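Local coordinates for protein enoyl-CoA hydratase carB homologue (PDB 5O34) that is a crotonase-family enoyl-CoA hydratase homologue that probably acts as a lyase in the biosynthesis of the antibiotic thienamycin, at residues R73-T78 against I125-D130; E83-E88 against I138-I143; L172-F177 against R201-C206; G187-A192 against A261-I266. All coordinates share one frame; numbering follows the deposited sequence.

Interaction 1: residues R73-T78 against I125-D130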
loop_
_atom_site.group_PDB
_atom_site.type_symbol
_atom_site.label_atom_id
_atom_site.label_comp_id
_atom_site.label_asym_id
_atom_site.label_seq_id
_atom_site.Cartn_x
_atom_site.Cartn_y
_atom_site.Cartn_z
ATOM N N ARG A 73 -14.441 24.665 14.609
ATOM C CA ARG A 73 -13.472 24.804 13.521
ATOM C C ARG A 73 -13.628 23.649 12.525
ATOM O O ARG A 73 -13.633 23.880 11.311
ATOM C CB ARG A 73 -12.044 24.849 14.085
ATOM C CG ARG A 73 -11.199 25.983 13.508
ATOM C CD ARG A 73 -9.803 26.032 14.096
ATOM N NE ARG A 73 -8.921 26.898 13.310
ATOM C CZ ARG A 73 -7.602 26.976 13.466
ATOM N NH1 ARG A 73 -6.988 26.234 14.382
ATOM N NH2 ARG A 73 -6.886 27.785 12.698
ATOM N N MET A 74 -13.835 22.424 13.043
ATOM C CA MET A 74 -14.056 21.227 12.222
ATOM C C MET A 74 -15.358 21.323 11.426
ATOM O O MET A 74 -15.347 21.096 10.211
ATOM C CB MET A 74 -14.091 19.970 13.090
ATOM C CG MET A 74 -12.763 19.612 13.696
ATOM S SD MET A 74 -13.085 18.629 15.181
ATOM C CE MET A 74 -11.585 18.940 16.149
ATOM N N ARG A 75 -16.462 21.713 12.101
ATOM C CA ARG A 75 -17.796 21.854 11.507
ATOM C C ARG A 75 -17.835 22.918 10.419
ATOM O O ARG A 75 -18.514 22.725 9.405
ATOM C CB ARG A 75 -18.853 22.150 12.585
ATOM C CG ARG A 75 -19.265 20.939 13.414
ATOM C CD ARG A 75 -20.382 21.280 14.386
ATOM N NE ARG A 75 -19.960 21.068 15.772
ATOM C CZ ARG A 75 -19.675 22.039 16.636
ATOM N NH1 ARG A 75 -19.787 23.314 16.276
ATOM N NH2 ARG A 75 -19.296 21.745 17.871
ATOM N N GLU A 76 -17.106 24.034 10.624
ATOM C CA GLU A 76 -17.032 25.122 9.645
ATOM C C GLU A 76 -16.301 24.654 8.385
ATOM O O GLU A 76 -16.787 24.899 7.276
ATOM C CB GLU A 76 -16.362 26.369 10.239
ATOM C CG GLU A 76 -16.917 27.661 9.661
ATOM C CD GLU A 76 -15.933 28.807 9.499
ATOM O OE1 GLU A 76 -15.228 29.136 10.482
ATOM O OE2 GLU A 76 -15.905 29.410 8.401
ATOM N N LEU A 77 -15.174 23.922 8.564
ATOM C CA LEU A 77 -14.385 23.350 7.471
ATOM C C LEU A 77 -15.207 22.330 6.689
ATOM O O LEU A 77 -15.194 22.360 5.457
ATOM C CB LEU A 77 -13.052 22.754 7.981
ATOM C CG LEU A 77 -12.028 22.294 6.915
ATOM C CD1 LEU A 77 -11.741 23.380 5.876
ATOM C CD2 LEU A 77 -10.736 21.840 7.561
ATOM N N THR A 78 -15.970 21.478 7.409
ATOM C CA THR A 78 -16.893 20.469 6.862
ATOM C C THR A 78 -17.976 21.150 6.003
ATOM O O THR A 78 -18.210 20.727 4.861
ATOM C CB THR A 78 -17.499 19.648 8.018
ATOM O OG1 THR A 78 -16.449 19.034 8.757
ATOM C CG2 THR A 78 -18.483 18.592 7.549
ATOM N N ILE A 125 -15.108 12.993 18.136
ATOM C CA ILE A 125 -14.946 11.919 17.150
ATOM C C ILE A 125 -15.941 12.065 15.981
ATOM O O ILE A 125 -15.514 12.020 14.826
ATOM C CB ILE A 125 -14.990 10.514 17.836
ATOM C CG1 ILE A 125 -13.828 10.312 18.854
ATOM C CG2 ILE A 125 -15.065 9.357 16.833
ATOM C CD1 ILE A 125 -12.317 10.555 18.348
ATOM N N ASP A 126 -17.236 12.290 16.278
ATOM C CA ASP A 126 -18.274 12.482 15.258
ATOM C C ASP A 126 -17.983 13.659 14.325
ATOM O O ASP A 126 -18.202 13.530 13.125
ATOM C CB ASP A 126 -19.675 12.605 15.882
ATOM C CG ASP A 126 -20.304 11.281 16.281
ATOM O OD1 ASP A 126 -20.286 10.332 15.454
ATOM O OD2 ASP A 126 -20.855 11.201 17.403
ATOM N N ASP A 127 -17.456 14.781 14.854
ATOM C CA ASP A 127 -17.109 15.952 14.029
ATOM C C ASP A 127 -15.868 15.679 13.167
ATOM O O ASP A 127 -15.860 16.026 11.982
ATOM C CB ASP A 127 -16.944 17.227 14.884
ATOM C CG ASP A 127 -18.235 17.717 15.524
ATOM O OD1 ASP A 127 -19.314 17.551 14.898
ATOM O OD2 ASP A 127 -18.168 18.292 16.634
ATOM N N ILE A 128 -14.846 15.016 13.766
ATOM C CA ILE A 128 -13.584 14.568 13.154
ATOM C C ILE A 128 -13.884 13.659 11.967
ATOM O O ILE A 128 -13.396 13.899 10.856
ATOM C CB ILE A 128 -12.718 13.845 14.246
ATOM C CG1 ILE A 128 -12.193 14.857 15.255
ATOM C CG2 ILE A 128 -11.548 13.039 13.638
ATOM C CD1 ILE A 128 -11.109 15.750 14.698
ATOM N N THR A 129 -14.726 12.620 12.213
ATOM C CA THR A 129 -15.141 11.641 11.214
ATOM C C THR A 129 -15.896 12.323 10.085
ATOM O O THR A 129 -15.602 12.053 8.925
ATOM C CB THR A 129 -15.937 10.472 11.856
ATOM O OG1 THR A 129 -15.259 9.996 13.018
ATOM C CG2 THR A 129 -16.156 9.310 10.892
ATOM N N ASP A 130 -16.808 13.251 10.420
ATOM C CA ASP A 130 -17.587 14.008 9.432
ATOM C C ASP A 130 -16.690 14.909 8.589
ATOM O O ASP A 130 -16.930 15.033 7.392
ATOM C CB ASP A 130 -18.753 14.784 10.086
ATOM C CG ASP A 130 -19.884 13.915 10.648
ATOM O OD1 ASP A 130 -19.715 12.668 10.713
ATOM O OD2 ASP A 130 -20.927 14.484 11.049
#
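M74, R75 and T78 on helix 71-86 meet D127, I128 and D130 on helix 120-137 where these two helices of the crotonase fold pack together. The local axes run in nearly the same direction, 27° apart, and approach to 9.1 Å. The apolar part is M74 against I128: SD of M74 lies 3.5 Å from CD1 of I128, and CE of M74 reaches the same methyl, so the thioether end lies against one branch tip. The I128 CA-CB bond leads away from helix 71-86; chi1 (-71°) sets CG1 beside the backbone N, and chi2 then places CD1 next to M74. W124 and F185 border this buried side. Each helix follows a strand of the main crotonase sheet, 71-86 after 55-59 and 120-137 after 92-96. Toward the more exposed side, NE of R75 forms a salt bridge to OD2 of D127 at 3.4 Å, its hydrogen bond weak; the guanidinium and carboxylate planes are steeply turned, 76° apart. The stronger partner of D127 is R71, one turn before R75 on helix 71-86, which would share its negative charge. T78 contributes a methyl, with CG2 3.9 Å from O of D130, while its OG1 turns back to O of M74 at 2.8 Å, from above the carbonyl plane. That carbonyl oxygen also accepts N of T78. D130 directs its carboxylate to R267 of helix 252-273.

Interaction 2: residues E83-E88 against I138-I143; sequences ELDADE and ISKPVI
The D85 carboxylate of segment 83-88 is the flat group that S139 grips. OG of S139 meets the syn lone pair of D85 OD2 at 2.7 Å, and N of S139 comes to the same oxygen from above the carboxylate plane, at 2.9 Å. CB and CG2 of I138 pack on CB and CG of D85, with CG of D85 3.7 Å from CB of I138. OG of S139 sits between its own backbone N and carbonyl carbon (chi1 80°), which brings hydroxyl and amide to one acceptor. The carbonyl of L84 is the second flat group: NZ of K140 bonds to its oxygen at 3.1 Å and lies in the carbonyl plane. The lysine chain passes D85, with its CG 3.6 Å from OD2 of D85. NZ of K140 is also bonded to O of V90. OE1 of E88 stands 4.0 Å from NZ of K140, too far for a salt bridge. The contact thus ties the C-terminal end of helix 71-86 to the turn between helix 120-137 and strand 142-146. An ammonium beside the carbonyls of a helix C-terminus, with D85 and E88 nearby, is probably kept charged and would offset the negative end of the helix dipole.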
loop_
_atom_site.group_PDB
_atom_site.type_symbol
_atom_site.label_atom_id
_atom_site.label_comp_id
_atom_site.label_asym_id
_atom_site.label_seq_id
_atom_site.Cartn_x
_atom_site.Cartn_y
_atom_site.Cartn_z
ATOM N N GLU A 83 -20.068 23.330 0.753
ATOM C CA GLU A 83 -20.426 24.526 -0.023
ATOM C C GLU A 83 -19.618 24.545 -1.325
ATOM O O GLU A 83 -20.173 24.806 -2.398
ATOM C CB GLU A 83 -20.162 25.809 0.784
ATOM C CG GLU A 83 -21.161 26.060 1.905
ATOM C CD GLU A 83 -20.818 27.212 2.835
ATOM O OE1 GLU A 83 -20.693 26.975 4.059
ATOM O OE2 GLU A 83 -20.699 28.360 2.345
ATOM N N LEU A 84 -18.316 24.209 -1.230
ATOM C CA LEU A 84 -17.399 24.153 -2.375
ATOM C C LEU A 84 -17.752 23.045 -3.374
ATOM O O LEU A 84 -17.593 23.248 -4.576
ATOM C CB LEU A 84 -15.930 24.057 -1.920
ATOM C CG LEU A 84 -15.377 25.236 -1.097
ATOM C CD1 LEU A 84 -13.954 24.977 -0.658
ATOM C CD2 LEU A 84 -15.462 26.558 -1.858
ATOM N N ASP A 85 -18.265 21.897 -2.893
ATOM C CA ASP A 85 -18.687 20.809 -3.783
ATOM C C ASP A 85 -19.962 21.181 -4.553
ATOM O O ASP A 85 -20.161 20.706 -5.674
ATOM C CB ASP A 85 -18.881 19.487 -3.019
ATOM C CG ASP A 85 -18.915 18.256 -3.913
ATOM O OD1 ASP A 85 -19.700 17.325 -3.615
ATOM O OD2 ASP A 85 -18.159 18.223 -4.915
ATOM N N ALA A 86 -20.807 22.047 -3.950
ATOM C CA ALA A 86 -22.064 22.520 -4.532
ATOM C C ALA A 86 -21.854 23.570 -5.636
ATOM O O ALA A 86 -22.545 23.514 -6.651
ATOM C CB ALA A 86 -22.976 23.063 -3.443
ATOM N N ASP A 87 -20.904 24.511 -5.445
ATOM C CA ASP A 87 -20.601 25.585 -6.401
ATOM C C ASP A 87 -19.920 25.058 -7.673
ATOM O O ASP A 87 -18.753 24.662 -7.627
ATOM C CB ASP A 87 -19.755 26.685 -5.723
ATOM C CG ASP A 87 -19.576 27.993 -6.493
ATOM O OD1 ASP A 87 -19.797 28.000 -7.728
ATOM O OD2 ASP A 87 -19.179 29.002 -5.864
ATOM N N GLU A 88 -20.634 25.109 -8.822
ATOM C CA GLU A 88 -20.104 24.624 -10.099
ATOM C C GLU A 88 -19.019 25.549 -10.704
ATOM O O GLU A 88 -18.292 25.124 -11.610
ATOM C CB GLU A 88 -21.230 24.299 -11.105
ATOM C CG GLU A 88 -20.817 23.475 -12.333
ATOM C CD GLU A 88 -19.953 22.220 -12.201
ATOM O OE1 GLU A 88 -19.294 22.016 -11.154
ATOM O OE2 GLU A 88 -19.897 21.458 -13.194
ATOM N N ILE A 138 -16.049 14.547 -1.270
ATOM C CA ILE A 138 -16.472 15.589 -2.234
ATOM C C ILE A 138 -15.939 15.281 -3.647
ATOM O O ILE A 138 -14.932 14.583 -3.780
ATOM C CB ILE A 138 -16.186 17.064 -1.791
ATOM C CG1 ILE A 138 -14.672 17.377 -1.635
ATOM C CG2 ILE A 138 -16.971 17.444 -0.522
ATOM C CD1 ILE A 138 -14.308 18.826 -2.080
ATOM N N SER A 139 -16.642 15.747 -4.692
ATOM C CA SER A 139 -16.266 15.478 -6.080
ATOM C C SER A 139 -15.075 16.324 -6.595
ATOM O O SER A 139 -14.494 15.986 -7.628
ATOM C CB SER A 139 -17.477 15.617 -7.000
ATOM O OG SER A 139 -17.755 16.977 -7.296
ATOM N N LYS A 140 -14.721 17.407 -5.877
ATOM C CA LYS A 140 -13.634 18.318 -6.251
ATOM C C LYS A 140 -12.276 17.887 -5.670
ATOM O O LYS A 140 -12.208 17.596 -4.469
ATOM C CB LYS A 140 -13.938 19.768 -5.775
ATOM C CG LYS A 140 -15.387 20.254 -5.932
ATOM C CD LYS A 140 -15.753 20.534 -7.386
ATOM C CE LYS A 140 -17.233 20.740 -7.562
ATOM N NZ LYS A 140 -17.579 22.174 -7.489
ATOM N N PRO A 141 -11.169 17.940 -6.457
ATOM C CA PRO A 141 -9.851 17.622 -5.886
ATOM C C PRO A 141 -9.424 18.694 -4.895
ATOM O O PRO A 141 -9.759 19.867 -5.058
ATOM C CB PRO A 141 -8.915 17.610 -7.102
ATOM C CG PRO A 141 -9.795 17.539 -8.269
ATOM C CD PRO A 141 -11.048 18.266 -7.888
ATOM N N VAL A 142 -8.708 18.276 -3.853
ATOM C CA VAL A 142 -8.236 19.156 -2.789
ATOM C C VAL A 142 -6.716 19.047 -2.703
ATOM O O VAL A 142 -6.183 17.943 -2.610
ATOM C CB VAL A 142 -8.920 18.836 -1.426
ATOM C CG1 VAL A 142 -8.582 19.888 -0.376
ATOM C CG2 VAL A 142 -10.436 18.700 -1.580
ATOM N N ILE A 143 -6.027 20.198 -2.720
ATOM C CA ILE A 143 -4.571 20.278 -2.605
ATOM C C ILE A 143 -4.228 20.828 -1.238
ATOM O O ILE A 143 -4.708 21.891 -0.892
ATOM C CB ILE A 143 -3.933 21.152 -3.723
ATOM C CG1 ILE A 143 -4.227 20.592 -5.124
ATOM C CG2 ILE A 143 -2.417 21.346 -3.500
ATOM C CD1 ILE A 143 -4.005 21.608 -6.238
#

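Interaction 3: residues L172-F177 against R201-C206; sequences LVMPEF and RMLLTC
F177 packs its CD1-CE1 flank on the last turn of helix 196-205, with CD1 3.1 Å from O of L203, an approach oblique to the ring. CE1 of F177 meets CB of L203 at 4.0 Å, and CD2 of L204 comes to the ring edge. SG of C206 lies 3.8 Å from CA of P175 and also touches CB of F177. C206 is the first residue past helix 196-205; its positive phi (58°) turns the chain there, close beside P175. CB of M174 is 3.9 Å from CD2 of L203, the two side chains running alongside each other in one direction. M202 bends at chi3 (89°), which brings its CE 3.7 Å from O of L172, while CG1 of V173 reaches O of C206 at 3.5 Å. No hydrogen bond links the segments, and the contact is almost wholly buried. Y243 of the second subunit packs on F177 and C206 and is hydrogen-bonded to O of L204. Strand 171-173 of the small sheet and the loop after it are thus held against helix 196-205 at a subunit interface, an arrangement in keeping with the trimeric assembly of crotonase-fold enzymes.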
loop_
_atom_site.group_PDB
_atom_site.type_symbol
_atom_site.label_atom_id
_atom_site.label_comp_id
_atom_site.label_asym_id
_atom_site.label_seq_id
_atom_site.Cartn_x
_atom_site.Cartn_y
_atom_site.Cartn_z
ATOM N N LEU A 172 6.520 16.388 9.302
ATOM C CA LEU A 172 5.330 15.558 9.549
ATOM C C LEU A 172 5.503 14.674 10.795
ATOM O O LEU A 172 6.550 14.047 10.943
ATOM C CB LEU A 172 5.050 14.721 8.283
ATOM C CG LEU A 172 4.266 15.377 7.111
ATOM C CD1 LEU A 172 4.811 16.731 6.676
ATOM C CD2 LEU A 172 4.274 14.498 5.910
ATOM N N VAL A 173 4.508 14.670 11.718
ATOM C CA VAL A 173 4.577 13.921 12.970
ATOM C C VAL A 173 3.211 13.348 13.319
ATOM O O VAL A 173 2.173 13.982 13.137
ATOM C CB VAL A 173 5.123 14.775 14.176
ATOM C CG1 VAL A 173 5.955 13.938 15.147
ATOM C CG2 VAL A 173 5.907 16.008 13.719
ATOM N N MET A 174 3.257 12.135 13.903
ATOM C CA MET A 174 2.112 11.443 14.471
ATOM C C MET A 174 2.543 11.089 15.914
ATOM O O MET A 174 2.836 9.928 16.165
ATOM C CB MET A 174 1.729 10.169 13.679
ATOM C CG MET A 174 0.682 10.401 12.627
ATOM S SD MET A 174 -0.843 11.134 13.180
ATOM C CE MET A 174 -1.556 11.100 11.787
ATOM N N PRO A 175 2.720 12.094 16.831
ATOM C CA PRO A 175 3.148 11.785 18.215
ATOM C C PRO A 175 2.075 11.312 19.233
ATOM O O PRO A 175 2.385 11.249 20.425
ATOM C CB PRO A 175 3.778 13.108 18.665
ATOM C CG PRO A 175 2.952 14.138 18.001
ATOM C CD PRO A 175 2.428 13.544 16.690
ATOM N N GLU A 176 0.838 11.013 18.788
ATOM C CA GLU A 176 -0.285 10.548 19.626
ATOM C C GLU A 176 0.101 9.658 20.822
ATOM O O GLU A 176 -0.360 9.920 21.939
ATOM C CB GLU A 176 -1.356 9.837 18.782
ATOM C CG GLU A 176 -2.385 10.778 18.187
ATOM C CD GLU A 176 -2.010 11.479 16.896
ATOM O OE1 GLU A 176 -0.814 11.462 16.522
ATOM O OE2 GLU A 176 -2.920 12.065 16.267
ATOM N N PHE A 177 0.971 8.648 20.596
ATOM C CA PHE A 177 1.449 7.731 21.642
ATOM C C PHE A 177 2.301 8.433 22.703
ATOM O O PHE A 177 2.089 8.206 23.895
ATOM C CB PHE A 177 2.190 6.516 21.052
ATOM C CG PHE A 177 1.340 5.500 20.323
ATOM C CD1 PHE A 177 1.927 4.498 19.564
ATOM C CD2 PHE A 177 -0.049 5.533 20.410
ATOM C CE1 PHE A 177 1.145 3.555 18.899
ATOM C CE2 PHE A 177 -0.831 4.586 19.749
ATOM C CZ PHE A 177 -0.230 3.604 18.998
ATOM N N ARG A 201 6.358 2.785 11.626
ATOM C CA ARG A 201 7.566 3.511 12.004
ATOM C C ARG A 201 7.162 4.852 12.655
ATOM O O ARG A 201 7.677 5.189 13.720
ATOM C CB ARG A 201 8.454 3.762 10.778
ATOM C CG ARG A 201 9.203 2.548 10.249
ATOM C CD ARG A 201 9.960 2.877 8.968
ATOM N NE ARG A 201 10.944 3.951 9.171
ATOM C CZ ARG A 201 11.333 4.815 8.232
ATOM N NH1 ARG A 201 10.833 4.742 7.003
ATOM N NH2 ARG A 201 12.220 5.760 8.518
ATOM N N MET A 202 6.191 5.567 12.056
ATOM C CA MET A 202 5.705 6.855 12.554
ATOM C C MET A 202 5.007 6.780 13.906
ATOM O O MET A 202 5.343 7.566 14.789
ATOM C CB MET A 202 4.810 7.546 11.526
ATOM C CG MET A 202 5.574 8.152 10.400
ATOM S SD MET A 202 4.546 9.245 9.420
ATOM C CE MET A 202 4.793 10.824 10.306
ATOM N N LEU A 203 4.049 5.850 14.073
ATOM C CA LEU A 203 3.298 5.690 15.327
ATOM C C LEU A 203 4.161 5.258 16.494
ATOM O O LEU A 203 3.993 5.780 17.596
ATOM C CB LEU A 203 2.118 4.686 15.196
ATOM C CG LEU A 203 0.894 4.985 14.288
ATOM C CD1 LEU A 203 -0.376 4.413 14.896
ATOM C CD2 LEU A 203 0.703 6.469 14.007
ATOM N N LEU A 204 5.081 4.305 16.263
ATOM C CA LEU A 204 5.905 3.714 17.317
ATOM C C LEU A 204 7.145 4.505 17.710
ATOM O O LEU A 204 7.574 4.381 18.861
ATOM C CB LEU A 204 6.288 2.266 16.970
ATOM C CG LEU A 204 5.132 1.282 16.756
ATOM C CD1 LEU A 204 5.657 -0.061 16.298
ATOM C CD2 LEU A 204 4.232 1.155 17.989
ATOM N N THR A 205 7.732 5.290 16.796
ATOM C CA THR A 205 8.928 6.083 17.128
ATOM C C THR A 205 8.557 7.525 17.522
ATOM O O THR A 205 9.329 8.194 18.226
ATOM C CB THR A 205 9.931 6.142 15.951
ATOM O OG1 THR A 205 9.368 6.900 14.878
ATOM C CG2 THR A 205 10.406 4.764 15.480
ATOM N N CYS A 206 7.412 8.020 16.990
ATOM C CA CYS A 206 6.902 9.390 17.124
ATOM C C CYS A 206 7.902 10.436 16.608
ATOM O O CYS A 206 7.799 11.614 16.940
ATOM C CB CYS A 206 6.423 9.687 18.540
ATOM S SG CYS A 206 5.052 8.639 19.074
#

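Interaction 4: residues G187-A192 against A261-I266; sequences GFMLEA and AGLERI
A chi1 of 178° sets CG of F188 anti to the backbone N and chi2 (80°) turns the ring on it, bringing the phenyl group to G262, while M189 bends at chi3 to bring its methyl to L263. The phenyl tip does the touching: CZ of F188 is 3.5 Å from CA of G262. One face of the ring carries C of G262, 3.8 Å above the plane and offset toward the rim. G262 has no side chain on the surface facing the ring, and the phenyl group lies directly on the backbone there. CE2 of F188 also approaches N of L263 at 4.0 Å, obliquely to the ring. At the root of the aromatic side chain, CD1 of I266 is 4.3 Å from CB of F188. The two segments belong to helices 184-194 and 252-273, which run almost antiparallel at 163° with local axes 10.7 Å apart. The long C-terminal helix of this crotonase-like chain thus packs on helix 184-194. At this axis distance the contact is made by side chains, F188 reaching the G262 backbone. M189 crosses L263 at about a right angle, and CE of M189 meets CD2 of L263 at 3.9 Å. Y132 of helix 120-137 packs on both M189 and L263, so a third helix adjoins this pair. F185, one turn before M189, adds contacts to L263 and I266. E191 of the same helix packs on V255 of the second subunit.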
loop_
_atom_site.group_PDB
_atom_site.type_symbol
_atom_site.label_atom_id
_atom_site.label_comp_id
_atom_site.label_asym_id
_atom_site.label_seq_id
_atom_site.Cartn_x
_atom_site.Cartn_y
_atom_site.Cartn_z
ATOM N N GLY A 187 -3.357 5.772 12.275
ATOM C CA GLY A 187 -2.950 4.444 11.841
ATOM C C GLY A 187 -3.573 4.081 10.511
ATOM O O GLY A 187 -2.860 3.689 9.586
ATOM N N PHE A 188 -4.903 4.270 10.381
ATOM C CA PHE A 188 -5.608 4.000 9.124
ATOM C C PHE A 188 -5.134 4.890 7.959
ATOM O O PHE A 188 -4.830 4.380 6.875
ATOM C CB PHE A 188 -7.133 4.108 9.301
ATOM C CG PHE A 188 -7.867 3.889 8.001
ATOM C CD1 PHE A 188 -8.085 2.605 7.515
ATOM C CD2 PHE A 188 -8.281 4.968 7.227
ATOM C CE1 PHE A 188 -8.701 2.403 6.284
ATOM C CE2 PHE A 188 -8.901 4.763 5.997
ATOM C CZ PHE A 188 -9.090 3.482 5.527
ATOM N N MET A 189 -5.096 6.213 8.180
ATOM C CA MET A 189 -4.747 7.207 7.165
ATOM C C MET A 189 -3.298 7.122 6.677
ATOM O O MET A 189 -3.059 7.317 5.481
ATOM C CB MET A 189 -5.089 8.626 7.647
ATOM C CG MET A 189 -6.529 9.025 7.345
ATOM S SD MET A 189 -7.099 10.587 8.088
ATOM C CE MET A 189 -7.541 10.024 9.587
ATOM N N LEU A 190 -2.339 6.829 7.580
ATOM C CA LEU A 190 -0.924 6.719 7.204
ATOM C C LEU A 190 -0.658 5.456 6.381
ATOM O O LEU A 190 0.239 5.438 5.528
ATOM C CB LEU A 190 -0.026 6.720 8.442
ATOM C CG LEU A 190 0.236 8.031 9.173
ATOM C CD1 LEU A 190 1.074 7.758 10.397
ATOM C CD2 LEU A 190 0.972 9.024 8.288
ATOM N N GLU A 191 -1.435 4.399 6.655
ATOM C CA GLU A 191 -1.349 3.127 5.946
ATOM C C GLU A 191 -1.782 3.349 4.498
ATOM O O GLU A 191 -1.048 2.978 3.585
ATOM C CB GLU A 191 -2.217 2.070 6.635
ATOM C CG GLU A 191 -2.125 0.697 5.993
ATOM C CD GLU A 191 -2.297 -0.480 6.934
ATOM O OE1 GLU A 191 -1.783 -1.569 6.598
ATOM O OE2 GLU A 191 -2.936 -0.323 8.001
ATOM N N ALA A 192 -2.926 4.025 4.302
ATOM C CA ALA A 192 -3.495 4.344 2.991
ATOM C C ALA A 192 -2.589 5.203 2.111
ATOM O O ALA A 192 -2.458 4.913 0.923
ATOM C CB ALA A 192 -4.857 4.991 3.160
ATOM N N ALA A 261 -15.104 4.615 3.172
ATOM C CA ALA A 261 -15.698 3.476 3.892
ATOM C C ALA A 261 -14.822 3.077 5.094
ATOM O O ALA A 261 -15.347 2.741 6.159
ATOM C CB ALA A 261 -15.866 2.290 2.952
ATOM N N GLY A 262 -13.503 3.163 4.903
ATOM C CA GLY A 262 -12.511 2.869 5.922
ATOM C C GLY A 262 -12.617 3.805 7.106
ATOM O O GLY A 262 -12.595 3.349 8.250
ATOM N N LEU A 263 -12.756 5.124 6.822
ATOM C CA LEU A 263 -12.916 6.191 7.813
ATOM C C LEU A 263 -14.213 6.020 8.596
ATOM O O LEU A 263 -14.219 6.263 9.808
ATOM C CB LEU A 263 -12.899 7.580 7.139
ATOM C CG LEU A 263 -11.566 8.102 6.554
ATOM C CD1 LEU A 263 -11.820 9.257 5.624
ATOM C CD2 LEU A 263 -10.596 8.520 7.648
ATOM N N GLU A 264 -15.310 5.603 7.911
ATOM C CA GLU A 264 -16.627 5.372 8.524
ATOM C C GLU A 264 -16.629 4.236 9.559
ATOM O O GLU A 264 -17.331 4.333 10.566
ATOM C CB GLU A 264 -17.716 5.127 7.461
ATOM C CG GLU A 264 -18.156 6.372 6.703
ATOM C CD GLU A 264 -18.915 7.469 7.442
ATOM O OE1 GLU A 264 -19.333 8.436 6.761
ATOM O OE2 GLU A 264 -19.086 7.380 8.683
ATOM N N ARG A 265 -15.854 3.166 9.314
ATOM C CA ARG A 265 -15.736 2.046 10.247
ATOM C C ARG A 265 -14.969 2.427 11.522
ATOM O O ARG A 265 -15.210 1.826 12.568
ATOM C CB ARG A 265 -15.073 0.849 9.568
ATOM C CG ARG A 265 -16.082 -0.091 8.914
ATOM C CD ARG A 265 -15.428 -1.351 8.397
ATOM N NE ARG A 265 -14.480 -1.049 7.326
ATOM C CZ ARG A 265 -14.776 -1.076 6.033
ATOM N NH1 ARG A 265 -15.993 -1.419 5.631
ATOM N NH2 ARG A 265 -13.854 -0.769 5.130
ATOM N N ILE A 266 -14.061 3.424 11.434
ATOM C CA ILE A 266 -13.240 3.914 12.552
ATOM C C ILE A 266 -14.083 4.645 13.609
ATOM O O ILE A 266 -13.717 4.602 14.779
ATOM C CB ILE A 266 -12.009 4.790 12.084
ATOM C CG1 ILE A 266 -11.160 4.135 10.955
ATOM C CG2 ILE A 266 -11.100 5.224 13.249
ATOM C CD1 ILE A 266 -10.798 2.647 11.082
#

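In the fold
Interactions 3 and 4 are buried and wholly without hydrogen bonds between their segments, whereas interactions 1 and 2 are only partly buried and carry charged groups. Both of the latter use helix 71-86: interaction 1 along its flank, where a salt bridge joins apolar packing, and interaction 2 at its C-terminal end, where polar bonds dominate. Interaction 1 touches interaction 4 through T129 and L263, linking helix 120-137 to the C-terminal helix. Interaction 4 in turn meets interaction 3 at L190, which packs on M174, M202 and L203. Both 3 and 4 reach the second subunit; 1 and 2 touch no other chain. Interactions 2 and 3 lie on opposite sides of the chain's centre, their centres about 31 Å apart.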